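Local coordinates for glycosyl hydrolases family 2, sugar binding domain protein (Bacteroides uniformis str. 3978 T3 ii, PDB 6D1P) that probably hydrolyses O-glycosidic bonds of glucuronides, as a glycoside hydrolase family 2 beta-glucuronidase from a human gut bacterium, at residues C756-A761 / K788-V793; I719-T724 / I731-E736; Q601-P606 / Q766-G771; N589-V594 / R773-A778. All coordinates share one frame; numbering follows the deposited sequence.

Overall arrangement
Followed from the N terminus, the chain first opens contact 4 at 589-594 and contact 3 at 601-606, both in loops of the barrel region. After an intervening beta domain it enters a C-terminal beta sandwich, where contact 2 opens and closes within a single hairpin, 719-724 with 731-736. Contact 1 opens next at 756-761. Contact 3 closes at 766-771 and contact 4 at 773-778, so contact 3 is nested in contact 4 and contact 2 lies inside both. Contact 1 closes last, at 788-793, and crosses contacts 3 and 4. Contacts 3 and 4 touch, with centres about 11 Å apart, and tie barrel to sandwich; contacts 1 and 2 hold the sandwich itself.

Contact 1: C756-A761 / K788-V793; sequences CTDSEA and KQHAPV
Asp758 OD2 is gripped by one good hydrogen bond, from His790 ND1 at 2.8 Å with an N-H...O angle of 159°, and by a long, weak ion pair with Arg802 of the second subunit. The donor side is well aligned, because OD2 lies in the imidazole plane at the ring edge. The acceptor side is less so: ND1 comes from above the carboxylate, whose plane is turned 58° from the ring. CG of Asp758 is anti to the backbone N (chi1 179°), which sends one oxygen across to the histidine while OD1 takes Glu760 N at 3.0 Å, an Asx turn. An alanine in place of Asp758 would lose both carboxylate oxygens and would probably leave His790 less firmly oriented and the turn looser. Over one ring face stands Ala761, its CA 4.2 Å from the His790 ring centroid in a CH-pi contact, while its CB meets His790 CB at 3.6 Å. Val793 packs against the 756-761 loop: CG1 touches Asp758 CB at 3.6 Å and CG2 touches Cys756 SG at 3.7 Å. Thr757 OG1 lies against Val793 CB but is hydrogen-bonded to Val794 N, joining the ends of neighbouring strands 751-756 and 793-799. ND1 carries a proton here, and the carboxylate would probably favour a charged imidazolium, though a neutral ND1-H ring also fits.

Contact 2: I719-T724 / I731-E736; sequences ILLTQT and ILVQAE
Leu721 makes the closest side-chain approach: with CG anti to the carbonyl carbon (chi1 -77°), its CD2 swings back across the partner strand to lie 3.2 Å from Gln734 O and 3.5 Å from Val733 CG1. The same methyl reaches Ala735 CB, which also receives Ile719 CG2 at 3.9 Å. Gln723, on the face of Leu721, has a nearly eclipsed chi1 of 24°, and its CB runs alongside Ile731 CG2. On the other face Thr722 and Gln734 run abreast in the same direction. Thr722 OG1 is tucked between its own backbone N and carbonyl carbon, whereas Gln734 is extended through CD, with CG anti to its backbone N (chi1 175°). A water hydrogen-bonds to Thr722 OG1 at 2.6 Å, to Gln734 NE2 and to Gln734 O; Gln734 OE1 accepts from Arg781. Glu736 is likewise extended, its OE1 beside Leu720 CD1 at 3.7 Å, while OE2 forms a salt bridge with Arg744. Between the two faces the backbones pair, Leu720 with Glu736 and Thr722 with Gln734 through two bonds each, and Thr724 N adds a fifth to Leu732 O at 2.8 Å. Leu721 and Gln723 rest on strand 807-811 of the facing sheet. An antiparallel hairpin with one largely apolar face so covered is characteristic of a beta sandwich, here with strand order consistent with an immunoglobulin-like fold.

Contact 3: Q601-P606 / Q766-G771; sequences QRDGTP and QGTAQG
Ala769 N donates to Gln601 OE1 at 2.9 Å along an almost straight line (175°), although it stands above the plane of the side-chain amide. The second direct bond, Arg602 NH1 to Gln766 O at 3.0 Å, is in the guanidinium plane but reaches the carbonyl well off its plane, 60° above it. Arg602 is extended from CG to NE, and this length carries NH2 to a salt bridge with Asp333, a sodium ligand, so the arginine is a second-shell residue of that metal site. A glycine in place of Arg602 would remove the guanidinium and would probably weaken both the hold on the 766-771 loop and the positioning of Asp333. One water joins the loops by accepting from Arg602 N and donating to Gly767 O at 2.7 Å. The first loop is a type I beta turn from Gln601 to Gly604, overlapped by an Asx turn, Thr605 N to Asp603 OD1; the same oxygen also accepts from Thr605 OG1. This loop belongs to the barrel region and meets a loop of the C-terminal sandwich. Packing is close around Gly767, where a beta carbon would fall 2.8 Å from Arg602 CD and also jam against the preceding carbonyl. Thr768 CG2 rests 3.6 Å from Asp603 N, the threonine and aspartate side chains roughly perpendicular, and Ala769 CB lies 3.5 Å from Gln601 OE1.

Contact 4: N589-V594 / R773-A778; sequences NPIPYV and RRIQAA
The loop 589-594 of the barrel region, which ends in a type II beta turn from Ile591 to Val594, meets strand 774-776, an outermost strand of a four-stranded sheet in the C-terminal sandwich. One backbone hydrogen bond joins them, made by Pro590 just ahead of the turn: Gln776 N to Pro590 O at 3.1 Å, with an N-H...O angle of 162°, directed onto a lone pair in the carbonyl plane. The same oxygen also receives a CA-H...O contact from Ile775 CA at 3.4 Å. Gln776 has CG anti to its carbonyl carbon (chi1 -73°), and its extended chain lies alongside the Pro590 ring; OE1 is 3.5 Å from Pro590 CG and takes its hydrogen bond from Arg521. Ile775 points the same way as Ile591, with CD1 3.8 Å from Ile591 CG1, so the two branches pack flank to flank. One residue further on, Pro592 CD comes to 3.1 Å from Arg774 O. The turn closes with Val594 N on Ile591 O, and Asn589 ND2, from before the turn, donates to Val594 O at 2.7 Å. Arg774 has its charge met by Glu753 and Asp82, the latter lying in the loop that binds a potassium ion through Asp80 and Val83. The result is a mostly buried interface in which a barrel loop packs on the outermost strand of a C-terminal sheet.

Contact 1: C756-A761 / K788-V793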
loop_
_atom_site.group_PDB
_atom_site.type_symbol
_atom_site.label_atom_id
_atom_site.label_comp_id
_atom_site.label_asym_id
_atom_site.label_seq_id
_atom_site.Cartn_x
_atom_site.Cartn_y
_atom_site.Cartn_z
ATOM N N CYS A 756 -17.164 1.834 13.189
ATOM C CA CYS A 756 -18.417 2.340 12.649
ATOM C C CYS A 756 -18.950 1.399 11.572
ATOM O O CYS A 756 -18.180 0.887 10.755
ATOM C CB CYS A 756 -18.211 3.753 12.092
ATOM S SG CYS A 756 -19.688 4.511 11.501
ATOM N N THR A 757 -20.272 1.186 11.584
ATOM C CA THR A 757 -20.917 0.408 10.536
ATOM C C THR A 757 -20.672 0.998 9.157
ATOM O O THR A 757 -20.803 0.288 8.157
ATOM C CB THR A 757 -22.431 0.295 10.769
ATOM O OG1 THR A 757 -23.001 1.593 11.012
ATOM C CG2 THR A 757 -22.731 -0.651 11.933
ATOM N N ASP A 758 -20.334 2.273 9.076
ATOM C CA ASP A 758 -19.964 2.895 7.818
ATOM C C ASP A 758 -18.505 3.308 7.933
ATOM O O ASP A 758 -18.166 4.239 8.681
ATOM C CB ASP A 758 -20.872 4.078 7.517
ATOM C CG ASP A 758 -20.520 4.772 6.220
ATOM O OD1 ASP A 758 -19.415 4.586 5.688
ATOM O OD2 ASP A 758 -21.360 5.535 5.728
ATOM N N SER A 759 -17.649 2.640 7.161
ATOM C CA SER A 759 -16.206 2.777 7.283
ATOM C C SER A 759 -15.687 4.127 6.818
ATOM O O SER A 759 -14.473 4.346 6.878
ATOM C CB SER A 759 -15.509 1.664 6.498
ATOM O OG SER A 759 -15.574 1.900 5.105
ATOM N N GLU A 760 -16.548 5.016 6.335
ATOM C CA GLU A 760 -16.135 6.348 5.939
ATOM C C GLU A 760 -16.770 7.460 6.758
ATOM O O GLU A 760 -16.405 8.619 6.569
ATOM C CB GLU A 760 -16.456 6.586 4.463
ATOM C CG GLU A 760 -15.747 5.608 3.553
ATOM C CD GLU A 760 -16.269 5.679 2.141
ATOM O OE1 GLU A 760 -15.973 6.681 1.454
ATOM O OE2 GLU A 760 -16.990 4.741 1.728
ATOM N N ALA A 761 -17.704 7.143 7.651
ATOM C CA ALA A 761 -18.364 8.190 8.418
ATOM C C ALA A 761 -17.399 8.844 9.399
ATOM O O ALA A 761 -17.385 10.071 9.533
ATOM C CB ALA A 761 -19.578 7.615 9.142
ATOM N N LYS A 788 -21.974 14.041 9.163
ATOM C CA LYS A 788 -23.429 14.076 9.289
ATOM C C LYS A 788 -24.112 13.380 8.117
ATOM O O LYS A 788 -25.056 12.606 8.313
ATOM C CB LYS A 788 -23.907 15.524 9.402
ATOM C CG LYS A 788 -24.535 15.895 10.746
ATOM C CD LYS A 788 -24.978 17.357 10.759
ATOM C CE LYS A 788 -25.441 17.789 12.144
ATOM N NZ LYS A 788 -25.528 19.275 12.266
ATOM N N GLN A 789 -23.638 13.639 6.893
ATOM C CA GLN A 789 -24.231 13.043 5.696
ATOM C C GLN A 789 -24.379 11.529 5.814
ATOM O O GLN A 789 -25.395 10.962 5.392
ATOM C CB GLN A 789 -23.385 13.386 4.465
ATOM C CG GLN A 789 -23.446 14.847 4.022
ATOM C CD GLN A 789 -22.264 15.225 3.133
ATOM O OE1 GLN A 789 -21.172 15.515 3.629
ATOM N NE2 GLN A 789 -22.474 15.207 1.814
ATOM N N HIS A 790 -23.377 10.855 6.380
ATOM C CA HIS A 790 -23.387 9.397 6.437
ATOM C C HIS A 790 -24.358 8.842 7.468
ATOM O O HIS A 790 -24.671 7.647 7.419
ATOM C CB HIS A 790 -21.984 8.867 6.729
ATOM C CG HIS A 790 -20.999 9.099 5.624
ATOM N ND1 HIS A 790 -20.491 8.073 4.853
ATOM C CD2 HIS A 790 -20.410 10.233 5.174
ATOM C CE1 HIS A 790 -19.633 8.565 3.976
ATOM N NE2 HIS A 790 -19.567 9.874 4.150
ATOM N N ALA A 791 -24.842 9.669 8.389
ATOM C CA ALA A 791 -25.786 9.195 9.390
ATOM C C ALA A 791 -27.118 8.842 8.728
ATOM O O ALA A 791 -27.488 9.436 7.710
ATOM C CB ALA A 791 -25.996 10.255 10.477
ATOM N N PRO A 792 -27.866 7.872 9.291
ATOM C CA PRO A 792 -27.574 7.125 10.523
ATOM C C PRO A 792 -26.499 6.034 10.376
ATOM O O PRO A 792 -26.411 5.400 9.322
ATOM C CB PRO A 792 -28.925 6.484 10.855
ATOM C CG PRO A 792 -29.501 6.204 9.522
ATOM C CD PRO A 792 -29.133 7.417 8.684
ATOM N N VAL A 793 -25.705 5.841 11.435
ATOM C CA VAL A 793 -24.726 4.769 11.564
ATOM C C VAL A 793 -24.703 4.329 13.026
ATOM O O VAL A 793 -25.392 4.892 13.880
ATOM C CB VAL A 793 -23.308 5.202 11.125
ATOM C CG1 VAL A 793 -23.275 5.584 9.667
ATOM C CG2 VAL A 793 -22.829 6.373 11.992
#

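Contact 2: I719-T724 / I731-E736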
loop_
_atom_site.group_PDB
_atom_site.type_symbol
_atom_site.label_atom_id
_atom_site.label_comp_id
_atom_site.label_asym_id
_atom_site.label_seq_id
_atom_site.Cartn_x
_atom_site.Cartn_y
_atom_site.Cartn_z
ATOM N N ILE A 719 -17.407 1.858 29.492
ATOM C CA ILE A 719 -17.296 2.940 28.528
ATOM C C ILE A 719 -18.697 3.426 28.222
ATOM O O ILE A 719 -19.571 2.627 27.880
ATOM C CB ILE A 719 -16.586 2.490 27.242
ATOM C CG1 ILE A 719 -15.282 1.761 27.574
ATOM C CG2 ILE A 719 -16.341 3.680 26.344
ATOM C CD1 ILE A 719 -14.612 1.126 26.372
ATOM N N LEU A 720 -18.913 4.725 28.349
ATOM C CA LEU A 720 -20.177 5.341 27.991
ATOM C C LEU A 720 -19.980 6.195 26.753
ATOM O O LEU A 720 -18.996 6.933 26.648
ATOM C CB LEU A 720 -20.720 6.217 29.120
ATOM C CG LEU A 720 -21.030 5.567 30.466
ATOM C CD1 LEU A 720 -21.681 6.595 31.385
ATOM C CD2 LEU A 720 -21.925 4.355 30.294
ATOM N N LEU A 721 -20.920 6.106 25.824
ATOM C CA LEU A 721 -20.927 6.963 24.650
ATOM C C LEU A 721 -22.058 7.975 24.749
ATOM O O LEU A 721 -23.162 7.643 25.190
ATOM C CB LEU A 721 -21.068 6.132 23.368
ATOM C CG LEU A 721 -19.768 5.455 22.961
ATOM C CD1 LEU A 721 -19.976 4.317 21.914
ATOM C CD2 LEU A 721 -18.808 6.526 22.453
ATOM N N THR A 722 -21.770 9.209 24.345
ATOM C CA THR A 722 -22.766 10.256 24.203
ATOM C C THR A 722 -22.441 11.026 22.936
ATOM O O THR A 722 -21.339 10.912 22.408
ATOM C CB THR A 722 -22.760 11.191 25.421
ATOM O OG1 THR A 722 -21.407 11.575 25.702
ATOM C CG2 THR A 722 -23.331 10.479 26.637
ATOM N N GLN A 723 -23.392 11.824 22.442
ATOM C CA GLN A 723 -23.122 12.733 21.329
ATOM C C GLN A 723 -23.313 14.184 21.759
ATOM O O GLN A 723 -24.232 14.497 22.525
ATOM C CB GLN A 723 -23.993 12.435 20.087
ATOM C CG GLN A 723 -25.325 11.696 20.322
ATOM C CD GLN A 723 -25.986 11.251 19.007
ATOM O OE1 GLN A 723 -26.047 12.018 18.039
ATOM N NE2 GLN A 723 -26.466 10.008 18.970
ATOM N N THR A 724 -22.423 15.062 21.252
ATOM C CA THR A 724 -22.395 16.508 21.557
ATOM C C THR A 724 -22.128 17.331 20.285
ATOM O O THR A 724 -21.243 18.196 20.252
ATOM C CB THR A 724 -21.336 16.829 22.615
ATOM O OG1 THR A 724 -20.409 15.731 22.752
ATOM C CG2 THR A 724 -21.978 17.120 23.938
ATOM N N ILE A 731 -21.073 15.351 13.735
ATOM C CA ILE A 731 -21.457 15.038 15.097
ATOM C C ILE A 731 -20.197 14.673 15.868
ATOM O O ILE A 731 -19.296 14.014 15.330
ATOM C CB ILE A 731 -22.482 13.889 15.128
ATOM C CG1 ILE A 731 -23.811 14.354 14.520
ATOM C CG2 ILE A 731 -22.658 13.357 16.551
ATOM C CD1 ILE A 731 -24.360 13.431 13.449
ATOM N N LEU A 732 -20.117 15.130 17.109
ATOM C CA LEU A 732 -19.021 14.775 17.992
ATOM C C LEU A 732 -19.499 13.674 18.922
ATOM O O LEU A 732 -20.499 13.842 19.618
ATOM C CB LEU A 732 -18.539 15.988 18.791
ATOM C CG LEU A 732 -17.349 15.722 19.723
ATOM C CD1 LEU A 732 -16.155 15.180 18.916
ATOM C CD2 LEU A 732 -16.966 16.965 20.535
ATOM N N VAL A 733 -18.803 12.546 18.921
ATOM C CA VAL A 733 -19.123 11.421 19.784
ATOM C C VAL A 733 -18.043 11.335 20.852
ATOM O O VAL A 733 -16.853 11.507 20.556
ATOM C CB VAL A 733 -19.219 10.112 18.970
ATOM C CG1 VAL A 733 -19.171 8.897 19.873
ATOM C CG2 VAL A 733 -20.487 10.100 18.143
ATOM N N GLN A 734 -18.456 11.063 22.090
ATOM C CA GLN A 734 -17.557 11.059 23.236
ATOM C C GLN A 734 -17.610 9.713 23.938
ATOM O O GLN A 734 -18.696 9.190 24.211
ATOM C CB GLN A 734 -17.928 12.174 24.219
ATOM C CG GLN A 734 -17.104 12.141 25.491
ATOM C CD GLN A 734 -17.488 13.241 26.474
ATOM O OE1 GLN A 734 -17.029 14.386 26.369
ATOM N NE2 GLN A 734 -18.330 12.892 27.441
ATOM N N ALA A 735 -16.443 9.148 24.213
ATOM C CA ALA A 735 -16.327 7.983 25.077
ATOM C C ALA A 735 -15.856 8.431 26.455
ATOM O O ALA A 735 -14.950 9.256 26.573
ATOM C CB ALA A 735 -15.353 6.948 24.501
ATOM N N GLU A 736 -16.469 7.879 27.492
ATOM C CA GLU A 736 -16.157 8.207 28.871
ATOM C C GLU A 736 -15.800 6.925 29.603
ATOM O O GLU A 736 -16.561 5.957 29.558
ATOM C CB GLU A 736 -17.357 8.894 29.550
ATOM C CG GLU A 736 -17.026 9.590 30.871
ATOM C CD GLU A 736 -18.265 10.135 31.568
ATOM O OE1 GLU A 736 -19.235 9.369 31.744
ATOM O OE2 GLU A 736 -18.279 11.338 31.919
HETATM O O HOH W 1 -19.692 10.158 27.021
#

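Contact 3: Q601-P606 / Q766-G771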
loop_
_atom_site.group_PDB
_atom_site.type_symbol
_atom_site.label_atom_id
_atom_site.label_comp_id
_atom_site.label_asym_id
_atom_site.label_seq_id
_atom_site.Cartn_x
_atom_site.Cartn_y
_atom_site.Cartn_z
ATOM N N GLN A 601 -2.855 22.045 17.781
ATOM C CA GLN A 601 -3.074 20.714 17.230
ATOM C C GLN A 601 -2.694 20.686 15.757
ATOM O O GLN A 601 -2.469 21.723 15.124
ATOM C CB GLN A 601 -4.536 20.299 17.395
ATOM C CG GLN A 601 -4.924 19.985 18.810
ATOM C CD GLN A 601 -6.317 19.429 18.901
ATOM O OE1 GLN A 601 -6.695 18.519 18.135
ATOM N NE2 GLN A 601 -7.108 19.973 19.828
ATOM N N ARG A 602 -2.675 19.480 15.196
ATOM C CA ARG A 602 -2.210 19.320 13.824
ATOM C C ARG A 602 -3.121 20.011 12.813
ATOM O O ARG A 602 -2.667 20.314 11.703
ATOM C CB ARG A 602 -2.066 17.836 13.504
ATOM C CG ARG A 602 -1.322 17.542 12.221
ATOM C CD ARG A 602 -0.877 16.094 12.171
ATOM N NE ARG A 602 -0.137 15.844 10.955
ATOM C CZ ARG A 602 -0.577 15.100 9.947
ATOM N NH1 ARG A 602 -1.761 14.490 10.006
ATOM N NH2 ARG A 602 0.185 14.953 8.880
ATOM N N ASP A 603 -4.377 20.310 13.180
ATOM C CA ASP A 603 -5.253 21.084 12.305
ATOM C C ASP A 603 -5.210 22.579 12.605
ATOM O O ASP A 603 -5.993 23.340 12.024
ATOM C CB ASP A 603 -6.703 20.563 12.382
ATOM C CG ASP A 603 -7.362 20.787 13.757
ATOM O OD1 ASP A 603 -6.709 21.340 14.661
ATOM O OD2 ASP A 603 -8.551 20.401 13.935
ATOM N N GLY A 604 -4.326 23.014 13.504
ATOM C CA GLY A 604 -4.251 24.407 13.879
ATOM C C GLY A 604 -5.106 24.796 15.060
ATOM O O GLY A 604 -5.091 25.964 15.450
ATOM N N THR A 605 -5.851 23.872 15.638
ATOM C CA THR A 605 -6.630 24.195 16.823
ATOM C C THR A 605 -5.671 24.502 17.963
ATOM O O THR A 605 -4.838 23.652 18.302
ATOM C CB THR A 605 -7.562 23.048 17.214
ATOM O OG1 THR A 605 -8.349 22.637 16.077
ATOM C CG2 THR A 605 -8.477 23.489 18.349
ATOM N N PRO A 606 -5.750 25.683 18.580
ATOM C CA PRO A 606 -4.799 26.027 19.650
ATOM C C PRO A 606 -4.979 25.194 20.910
ATOM O O PRO A 606 -6.096 24.975 21.381
ATOM C CB PRO A 606 -5.097 27.507 19.924
ATOM C CG PRO A 606 -5.713 28.014 18.638
ATOM C CD PRO A 606 -6.453 26.859 18.041
ATOM N N GLN A 766 -6.487 12.097 11.131
ATOM C CA GLN A 766 -6.124 13.509 11.074
ATOM C C GLN A 766 -4.905 13.856 11.917
ATOM O O GLN A 766 -4.232 14.852 11.632
ATOM C CB GLN A 766 -7.305 14.385 11.511
ATOM C CG GLN A 766 -8.576 14.169 10.686
ATOM C CD GLN A 766 -8.376 14.537 9.233
ATOM O OE1 GLN A 766 -8.117 15.701 8.904
ATOM N NE2 GLN A 766 -8.480 13.541 8.346
ATOM N N GLY A 767 -4.610 13.068 12.949
ATOM C CA GLY A 767 -3.568 13.433 13.895
ATOM C C GLY A 767 -3.999 14.469 14.913
ATOM O O GLY A 767 -3.152 15.192 15.448
ATOM N N THR A 768 -5.289 14.557 15.200
ATOM C CA THR A 768 -5.874 15.559 16.082
ATOM C C THR A 768 -6.624 14.874 17.223
ATOM O O THR A 768 -6.804 13.648 17.231
ATOM C CB THR A 768 -6.820 16.469 15.300
ATOM O OG1 THR A 768 -7.799 15.653 14.645
ATOM C CG2 THR A 768 -6.054 17.265 14.259
ATOM N N ALA A 769 -7.091 15.685 18.180
ATOM C CA ALA A 769 -7.823 15.155 19.336
ATOM C C ALA A 769 -9.167 14.539 18.956
ATOM O O ALA A 769 -9.654 13.643 19.650
ATOM C CB ALA A 769 -8.060 16.254 20.371
ATOM N N GLN A 770 -9.802 15.015 17.892
ATOM C CA GLN A 770 -11.133 14.537 17.551
ATOM C C GLN A 770 -11.165 13.862 16.188
ATOM O O GLN A 770 -12.251 13.536 15.695
ATOM C CB GLN A 770 -12.139 15.693 17.615
ATOM C CG GLN A 770 -12.229 16.336 18.999
ATOM C CD GLN A 770 -13.221 17.517 19.065
ATOM O OE1 GLN A 770 -13.541 18.142 18.051
ATOM N NE2 GLN A 770 -13.698 17.817 20.267
ATOM N N GLY A 771 -10.006 13.642 15.573
ATOM C CA GLY A 771 -9.917 13.016 14.271
ATOM C C GLY A 771 -8.996 11.810 14.262
ATOM O O GLY A 771 -8.312 11.551 13.260
HETATM O O HOH W 2 -9.333 18.298 17.171
HETATM O O HOH W 3 -2.986 17.247 17.187
#

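Contact 4: N589-V594 / R773-A778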
loop_
_atom_site.group_PDB
_atom_site.type_symbol
_atom_site.label_atom_id
_atom_site.label_comp_id
_atom_site.label_asym_id
_atom_site.label_seq_id
_atom_site.Cartn_x
_atom_site.Cartn_y
_atom_site.Cartn_z
ATOM N N ASN A 589 2.555 7.078 20.599
ATOM C CA ASN A 589 2.255 8.349 21.248
ATOM C C ASN A 589 0.760 8.436 21.542
ATOM O O ASN A 589 -0.048 7.795 20.860
ATOM C CB ASN A 589 2.665 9.532 20.377
ATOM C CG ASN A 589 4.040 10.058 20.727
ATOM O OD1 ASN A 589 4.768 9.435 21.493
ATOM N ND2 ASN A 589 4.404 11.208 20.163
ATOM N N PRO A 590 0.366 9.206 22.555
ATOM C CA PRO A 590 -1.074 9.354 22.844
ATOM C C PRO A 590 -1.926 9.617 21.608
ATOM O O PRO A 590 -3.049 9.118 21.526
ATOM C CB PRO A 590 -1.101 10.534 23.831
ATOM C CG PRO A 590 0.204 10.473 24.506
ATOM C CD PRO A 590 1.200 9.999 23.478
ATOM N N ILE A 591 -1.439 10.398 20.650
ATOM C CA ILE A 591 -1.955 10.369 19.286
ATOM C C ILE A 591 -0.936 9.614 18.433
ATOM O O ILE A 591 0.183 10.120 18.228
ATOM C CB ILE A 591 -2.231 11.773 18.742
ATOM C CG1 ILE A 591 -3.344 12.436 19.571
ATOM C CG2 ILE A 591 -2.687 11.675 17.272
ATOM C CD1 ILE A 591 -3.666 13.849 19.151
ATOM N N PRO A 592 -1.242 8.404 17.974
ATOM C CA PRO A 592 -0.228 7.591 17.293
ATOM C C PRO A 592 0.397 8.338 16.127
ATOM O O PRO A 592 -0.280 9.066 15.395
ATOM C CB PRO A 592 -1.022 6.368 16.834
ATOM C CG PRO A 592 -2.108 6.238 17.864
ATOM C CD PRO A 592 -2.498 7.658 18.177
ATOM N N TYR A 593 1.713 8.218 16.002
ATOM C CA TYR A 593 2.453 8.827 14.900
ATOM C C TYR A 593 2.353 10.366 14.861
ATOM O O TYR A 593 2.591 10.988 13.808
ATOM C CB TYR A 593 1.999 8.225 13.565
ATOM C CG TYR A 593 2.287 6.738 13.436
ATOM C CD1 TYR A 593 3.601 6.277 13.330
ATOM C CD2 TYR A 593 1.251 5.795 13.407
ATOM C CE1 TYR A 593 3.891 4.915 13.195
ATOM C CE2 TYR A 593 1.529 4.412 13.270
ATOM C CZ TYR A 593 2.860 3.992 13.164
ATOM O OH TYR A 593 3.168 2.658 13.029
ATOM N N VAL A 594 2.034 11.020 15.975
ATOM C CA VAL A 594 2.033 12.480 16.025
ATOM C C VAL A 594 3.010 12.932 17.101
ATOM O O VAL A 594 2.954 12.468 18.245
ATOM C CB VAL A 594 0.629 13.059 16.251
ATOM C CG1 VAL A 594 0.705 14.585 16.482
ATOM C CG2 VAL A 594 -0.206 12.787 15.031
ATOM N N ARG A 773 -8.764 7.589 15.108
ATOM C CA ARG A 773 -9.448 6.318 15.332
ATOM C C ARG A 773 -9.013 5.654 16.634
ATOM O O ARG A 773 -9.810 4.944 17.270
ATOM C CB ARG A 773 -9.159 5.380 14.155
ATOM C CG ARG A 773 -9.958 4.092 14.197
ATOM C CD ARG A 773 -9.533 3.092 13.137
ATOM N NE ARG A 773 -8.463 2.211 13.605
ATOM C CZ ARG A 773 -8.642 1.227 14.485
ATOM N NH1 ARG A 773 -9.852 0.997 15.006
ATOM N NH2 ARG A 773 -7.610 0.477 14.848
ATOM N N ARG A 774 -7.741 5.824 17.012
ATOM C CA ARG A 774 -7.213 5.330 18.278
ATOM C C ARG A 774 -6.441 6.441 18.979
ATOM O O ARG A 774 -5.567 7.073 18.379
ATOM C CB ARG A 774 -6.311 4.114 18.074
ATOM C CG ARG A 774 -5.715 3.602 19.358
ATOM C CD ARG A 774 -4.678 2.564 19.043
ATOM N NE ARG A 774 -5.293 1.514 18.256
ATOM C CZ ARG A 774 -4.690 0.840 17.280
ATOM N NH1 ARG A 774 -3.426 1.090 16.950
ATOM N NH2 ARG A 774 -5.365 -0.097 16.638
ATOM N N ILE A 775 -6.744 6.656 20.253
ATOM C CA ILE A 775 -6.174 7.777 20.984
ATOM C C ILE A 775 -6.298 7.481 22.469
ATOM O O ILE A 775 -7.325 6.972 22.935
ATOM C CB ILE A 775 -6.880 9.100 20.579
ATOM C CG1 ILE A 775 -6.297 10.309 21.288
ATOM C CG2 ILE A 775 -8.339 9.038 20.895
ATOM C CD1 ILE A 775 -6.864 11.628 20.760
ATOM N N GLN A 776 -5.248 7.810 23.216
ATOM C CA GLN A 776 -5.324 7.725 24.670
ATOM C C GLN A 776 -6.369 8.687 25.214
ATOM O O GLN A 776 -6.528 9.804 24.712
ATOM C CB GLN A 776 -3.977 8.050 25.293
ATOM C CG GLN A 776 -2.949 6.961 25.108
ATOM C CD GLN A 776 -1.623 7.371 25.719
ATOM O OE1 GLN A 776 -1.566 8.298 26.536
ATOM N NE2 GLN A 776 -0.551 6.709 25.306
ATOM N N ALA A 777 -7.077 8.251 26.250
ATOM C CA ALA A 777 -8.088 9.091 26.876
ATOM C C ALA A 777 -7.444 10.321 27.522
ATOM O O ALA A 777 -6.286 10.298 27.949
ATOM C CB ALA A 777 -8.853 8.287 27.921
ATOM N N ALA A 778 -8.203 11.414 27.563
ATOM C CA ALA A 778 -7.770 12.683 28.144
ATOM C C ALA A 778 -8.648 12.907 29.369
ATOM O O ALA A 778 -9.802 13.325 29.235
ATOM C CB ALA A 778 -7.902 13.822 27.143
#